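Local coordinates for SxtG (Microseira wollei, PDB 6U1R), which transfers an amidino group in the biosynthesis of saxitoxin, a paralytic shellfish toxin, at residues W296-P308 with K336-F349. Residues are numbered along the deposited sequence; the frame is centred on the assembly and turned at random.
Sequences WDILVAPYPNHIP and KQEPMIKALKDWGF
L299 lies over one face of the W347 indole: its CB sits 3.7 Å from the centroid of the six-membered ring and 8° off the ring normal, a CH-pi contact. L299 CD1 lies by W347 CD2 and CE3, L299 CD2 by W347 CD1 and NE1, while L299 CD1 also meets the edge of F349 at CE2, 4.0 Å away. W347 turns its CG anti to the carbonyl carbon (chi1 -74°), which lays the indole back beside its own helix; A343 O lies under the other face. At the rim, V300 O comes within 3.3 Å of W347 CH2, in the plane of the ring.

P302 drops its ring onto the helix. P302 CG lies 3.8 Å from P339 CB and 4.0 Å from A343 CB. The M340 chain, bent at chi2 and chi3, brings its CE to A301 CB, 3.9 Å away. P339 sets its CG against the carbonyl oxygens of Y303 and P304.

H306 closes the far end. The K336 chain passes the H306 imidazole at a slant, K336 CD 3.8 Å from H306 NE2, and E357 takes the hydrogen bond of that nitrogen. Q337, bent at chi2, turns its amide back to the loop, where one water accepts from NE2 and donates to H306 O, with no direct hydrogen bond joining the segments.

The helix, begun at Q337 as N-cap and ended by a Schellman motif at G348, connects strands 330-334 and 350-354; its other side packs on them, while strand 297-300 and its trailing proline-rich loop run alongside it in the opposite direction, helix-to-strand packing within the alpha/beta propeller (pentein) fold of AGAT-like amidinotransferases, away from the predicted active-site residues.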
# COMPACT_ATOMS: atom_id res chain seq x y z
N TRP A 296 -30.50 -17.42 2.83
CA TRP A 296 -31.01 -16.07 2.96
C TRP A 296 -32.23 -15.83 2.06
O TRP A 296 -32.46 -16.53 1.07
CB TRP A 296 -29.91 -15.05 2.62
CG TRP A 296 -28.95 -14.79 3.74
CD1 TRP A 296 -28.55 -15.65 4.71
CD2 TRP A 296 -28.29 -13.54 4.01
NE1 TRP A 296 -27.66 -15.03 5.58
CE2 TRP A 296 -27.49 -13.73 5.16
CE3 TRP A 296 -28.29 -12.29 3.39
CZ2 TRP A 296 -26.70 -12.71 5.69
CZ3 TRP A 296 -27.50 -11.28 3.93
CH2 TRP A 296 -26.72 -11.49 5.07
N ASP A 297 -33.00 -14.81 2.42
CA ASP A 297 -34.07 -14.31 1.57
C ASP A 297 -33.49 -13.37 0.52
O ASP A 297 -32.85 -12.36 0.86
CB ASP A 297 -35.13 -13.56 2.38
CG ASP A 297 -35.96 -14.49 3.27
OD1 ASP A 297 -36.09 -15.69 2.93
OD2 ASP A 297 -36.49 -14.03 4.30
N ILE A 298 -33.73 -13.69 -0.74
CA ILE A 298 -33.30 -12.85 -1.86
C ILE A 298 -34.43 -11.88 -2.16
O ILE A 298 -35.54 -12.27 -2.56
CB ILE A 298 -32.93 -13.71 -3.07
CG1 ILE A 298 -31.67 -14.53 -2.73
CG2 ILE A 298 -32.72 -12.84 -4.31
CD1 ILE A 298 -31.26 -15.49 -3.80
N LEU A 299 -34.17 -10.60 -1.91
CA LEU A 299 -35.13 -9.53 -2.13
C LEU A 299 -34.83 -8.92 -3.49
O LEU A 299 -33.83 -8.21 -3.66
CB LEU A 299 -35.02 -8.48 -1.02
CG LEU A 299 -35.05 -9.01 0.42
CD1 LEU A 299 -34.92 -7.84 1.38
CD2 LEU A 299 -36.31 -9.79 0.69
N VAL A 300 -35.69 -9.18 -4.48
CA VAL A 300 -35.44 -8.71 -5.84
C VAL A 300 -35.93 -7.27 -5.96
O VAL A 300 -37.10 -6.96 -5.72
CB VAL A 300 -36.12 -9.61 -6.89
CG1 VAL A 300 -35.82 -9.12 -8.32
CG2 VAL A 300 -35.68 -11.07 -6.74
N ALA A 301 -35.02 -6.37 -6.34
CA ALA A 301 -35.34 -4.96 -6.39
C ALA A 301 -36.47 -4.71 -7.40
O ALA A 301 -36.50 -5.33 -8.46
CB ALA A 301 -34.12 -4.13 -6.80
N PRO A 302 -37.38 -3.79 -7.10
CA PRO A 302 -38.36 -3.36 -8.11
C PRO A 302 -37.69 -2.53 -9.18
O PRO A 302 -36.59 -2.00 -9.00
CB PRO A 302 -39.36 -2.53 -7.29
CG PRO A 302 -38.51 -1.91 -6.23
CD PRO A 302 -37.49 -2.99 -5.87
N TYR A 303 -38.36 -2.46 -10.35
CA TYR A 303 -37.92 -1.60 -11.44
C TYR A 303 -38.29 -0.15 -11.15
O TYR A 303 -39.42 0.12 -10.72
CB TYR A 303 -38.54 -2.08 -12.76
CG TYR A 303 -37.92 -3.37 -13.25
CD1 TYR A 303 -38.29 -4.60 -12.73
CD2 TYR A 303 -36.94 -3.35 -14.23
CE1 TYR A 303 -37.70 -5.78 -13.18
CE2 TYR A 303 -36.36 -4.52 -14.68
CZ TYR A 303 -36.74 -5.72 -14.16
OH TYR A 303 -36.14 -6.87 -14.62
N PRO A 304 -37.38 0.81 -11.36
CA PRO A 304 -37.64 2.19 -10.94
C PRO A 304 -38.63 2.94 -11.81
O PRO A 304 -39.28 3.87 -11.31
CB PRO A 304 -36.25 2.84 -11.01
CG PRO A 304 -35.55 2.04 -12.07
CD PRO A 304 -35.99 0.65 -11.86
N ASN A 305 -38.77 2.57 -13.08
CA ASN A 305 -39.60 3.34 -14.01
C ASN A 305 -39.25 4.82 -13.93
O ASN A 305 -40.12 5.69 -13.89
CB ASN A 305 -41.10 3.13 -13.72
CG ASN A 305 -41.57 1.71 -13.98
OD1 ASN A 305 -42.39 1.16 -13.22
ND2 ASN A 305 -41.07 1.11 -15.03
N HIS A 306 -37.95 5.10 -13.89
CA HIS A 306 -37.44 6.45 -13.66
C HIS A 306 -35.97 6.49 -14.03
O HIS A 306 -35.19 5.68 -13.52
CB HIS A 306 -37.62 6.86 -12.19
CG HIS A 306 -36.93 8.14 -11.84
ND1 HIS A 306 -37.27 9.35 -12.41
CD2 HIS A 306 -35.90 8.40 -11.00
CE1 HIS A 306 -36.49 10.30 -11.91
NE2 HIS A 306 -35.65 9.75 -11.06
N ILE A 307 -35.60 7.39 -14.93
CA ILE A 307 -34.22 7.64 -15.32
C ILE A 307 -33.83 9.01 -14.75
O ILE A 307 -34.41 10.03 -15.15
CB ILE A 307 -34.03 7.62 -16.84
CG1 ILE A 307 -34.61 6.34 -17.46
CG2 ILE A 307 -32.54 7.76 -17.18
CD1 ILE A 307 -33.91 5.07 -17.02
N PRO A 308 -32.89 9.09 -13.82
CA PRO A 308 -32.45 10.41 -13.35
C PRO A 308 -31.81 11.16 -14.51
O PRO A 308 -31.18 10.57 -15.38
CB PRO A 308 -31.43 10.08 -12.25
CG PRO A 308 -31.64 8.62 -11.92
CD PRO A 308 -32.12 8.00 -13.19
N LYS A 336 -36.91 10.01 -5.10
CA LYS A 336 -37.61 9.68 -6.33
C LYS A 336 -37.68 8.18 -6.57
O LYS A 336 -38.32 7.75 -7.54
CB LYS A 336 -36.96 10.39 -7.52
CG LYS A 336 -37.14 11.92 -7.49
CD LYS A 336 -36.76 12.56 -8.80
CE LYS A 336 -36.47 14.05 -8.64
NZ LYS A 336 -37.72 14.86 -8.67
N GLN A 337 -37.08 7.36 -5.71
CA GLN A 337 -37.10 5.91 -5.90
C GLN A 337 -38.34 5.31 -5.23
O GLN A 337 -38.26 4.54 -4.29
CB GLN A 337 -35.83 5.29 -5.35
CG GLN A 337 -34.60 5.78 -6.05
CD GLN A 337 -34.49 5.21 -7.45
OE1 GLN A 337 -34.78 4.03 -7.68
NE2 GLN A 337 -34.03 6.04 -8.40
N GLU A 338 -39.50 5.73 -5.72
CA GLU A 338 -40.74 5.36 -5.05
C GLU A 338 -40.96 3.86 -5.03
O GLU A 338 -41.43 3.35 -4.00
CB GLU A 338 -41.93 6.09 -5.69
CG GLU A 338 -41.90 7.60 -5.46
CD GLU A 338 -43.00 8.33 -6.21
OE1 GLU A 338 -44.07 7.73 -6.43
OE2 GLU A 338 -42.80 9.50 -6.59
N PRO A 339 -40.67 3.10 -6.09
CA PRO A 339 -40.81 1.64 -5.99
C PRO A 339 -39.91 1.03 -4.93
O PRO A 339 -40.36 0.17 -4.16
CB PRO A 339 -40.46 1.17 -7.41
CG PRO A 339 -40.83 2.35 -8.29
CD PRO A 339 -40.42 3.54 -7.48
N MET A 340 -38.64 1.45 -4.85
CA MET A 340 -37.77 0.94 -3.80
C MET A 340 -38.32 1.26 -2.41
O MET A 340 -38.26 0.41 -1.52
CB MET A 340 -36.35 1.51 -3.94
CG MET A 340 -35.35 0.89 -2.97
SD MET A 340 -35.02 -0.87 -3.29
CE MET A 340 -34.08 -0.75 -4.77
N ILE A 341 -38.81 2.49 -2.20
CA ILE A 341 -39.35 2.87 -0.89
C ILE A 341 -40.48 1.93 -0.49
O ILE A 341 -40.54 1.43 0.64
CB ILE A 341 -39.80 4.34 -0.90
CG1 ILE A 341 -38.58 5.25 -1.06
CG2 ILE A 341 -40.56 4.71 0.39
CD1 ILE A 341 -38.92 6.66 -1.50
N LYS A 342 -41.40 1.67 -1.43
CA LYS A 342 -42.53 0.79 -1.13
C LYS A 342 -42.08 -0.64 -0.85
O LYS A 342 -42.55 -1.28 0.09
CB LYS A 342 -43.53 0.81 -2.28
CG LYS A 342 -44.70 -0.18 -2.05
CD LYS A 342 -45.73 -0.14 -3.14
CE LYS A 342 -46.76 -1.24 -2.90
NZ LYS A 342 -47.62 -1.44 -4.11
N ALA A 343 -41.16 -1.16 -1.67
CA ALA A 343 -40.68 -2.53 -1.46
C ALA A 343 -39.98 -2.67 -0.12
O ALA A 343 -40.20 -3.64 0.62
CB ALA A 343 -39.76 -2.94 -2.60
N LEU A 344 -39.13 -1.70 0.23
CA LEU A 344 -38.46 -1.74 1.52
C LEU A 344 -39.46 -1.78 2.67
O LEU A 344 -39.30 -2.55 3.62
CB LEU A 344 -37.52 -0.55 1.66
CG LEU A 344 -36.28 -0.66 0.77
CD1 LEU A 344 -35.54 0.66 0.75
CD2 LEU A 344 -35.35 -1.80 1.27
N LYS A 345 -40.50 -0.94 2.62
CA LYS A 345 -41.52 -0.97 3.67
C LYS A 345 -42.20 -2.33 3.73
O LYS A 345 -42.37 -2.91 4.81
CB LYS A 345 -42.57 0.11 3.42
CG LYS A 345 -42.09 1.51 3.67
CD LYS A 345 -43.12 2.57 3.24
CE LYS A 345 -44.48 2.34 3.89
NZ LYS A 345 -45.26 3.60 4.01
N ASP A 346 -42.60 -2.85 2.57
CA ASP A 346 -43.29 -4.13 2.54
C ASP A 346 -42.39 -5.26 3.03
O ASP A 346 -42.89 -6.23 3.60
CB ASP A 346 -43.81 -4.42 1.12
CG ASP A 346 -44.91 -3.44 0.69
OD1 ASP A 346 -45.41 -2.66 1.54
OD2 ASP A 346 -45.28 -3.46 -0.50
N TRP A 347 -41.07 -5.14 2.85
CA TRP A 347 -40.14 -6.14 3.36
C TRP A 347 -39.82 -5.97 4.84
O TRP A 347 -39.03 -6.76 5.38
CB TRP A 347 -38.83 -6.09 2.55
CG TRP A 347 -38.92 -6.67 1.16
CD1 TRP A 347 -39.67 -7.75 0.76
CD2 TRP A 347 -38.24 -6.20 -0.01
NE1 TRP A 347 -39.49 -7.97 -0.59
CE2 TRP A 347 -38.61 -7.04 -1.08
CE3 TRP A 347 -37.34 -5.16 -0.25
CZ2 TRP A 347 -38.13 -6.86 -2.38
CZ3 TRP A 347 -36.85 -4.98 -1.54
CH2 TRP A 347 -37.27 -5.83 -2.59
N GLY A 348 -40.38 -4.97 5.50
CA GLY A 348 -40.22 -4.79 6.94
C GLY A 348 -39.20 -3.75 7.38
O GLY A 348 -38.93 -3.65 8.58
N PHE A 349 -38.61 -3.01 6.45
CA PHE A 349 -37.65 -1.98 6.80
C PHE A 349 -38.37 -0.65 7.04
O PHE A 349 -39.56 -0.50 6.78
CB PHE A 349 -36.59 -1.87 5.69
CG PHE A 349 -35.79 -3.12 5.50
CD1 PHE A 349 -34.69 -3.39 6.30
CD2 PHE A 349 -36.14 -4.04 4.52
CE1 PHE A 349 -33.95 -4.55 6.13
CE2 PHE A 349 -35.40 -5.22 4.34
CZ PHE A 349 -34.31 -5.47 5.14
O HOH W 1 -33.60 5.39 -11.22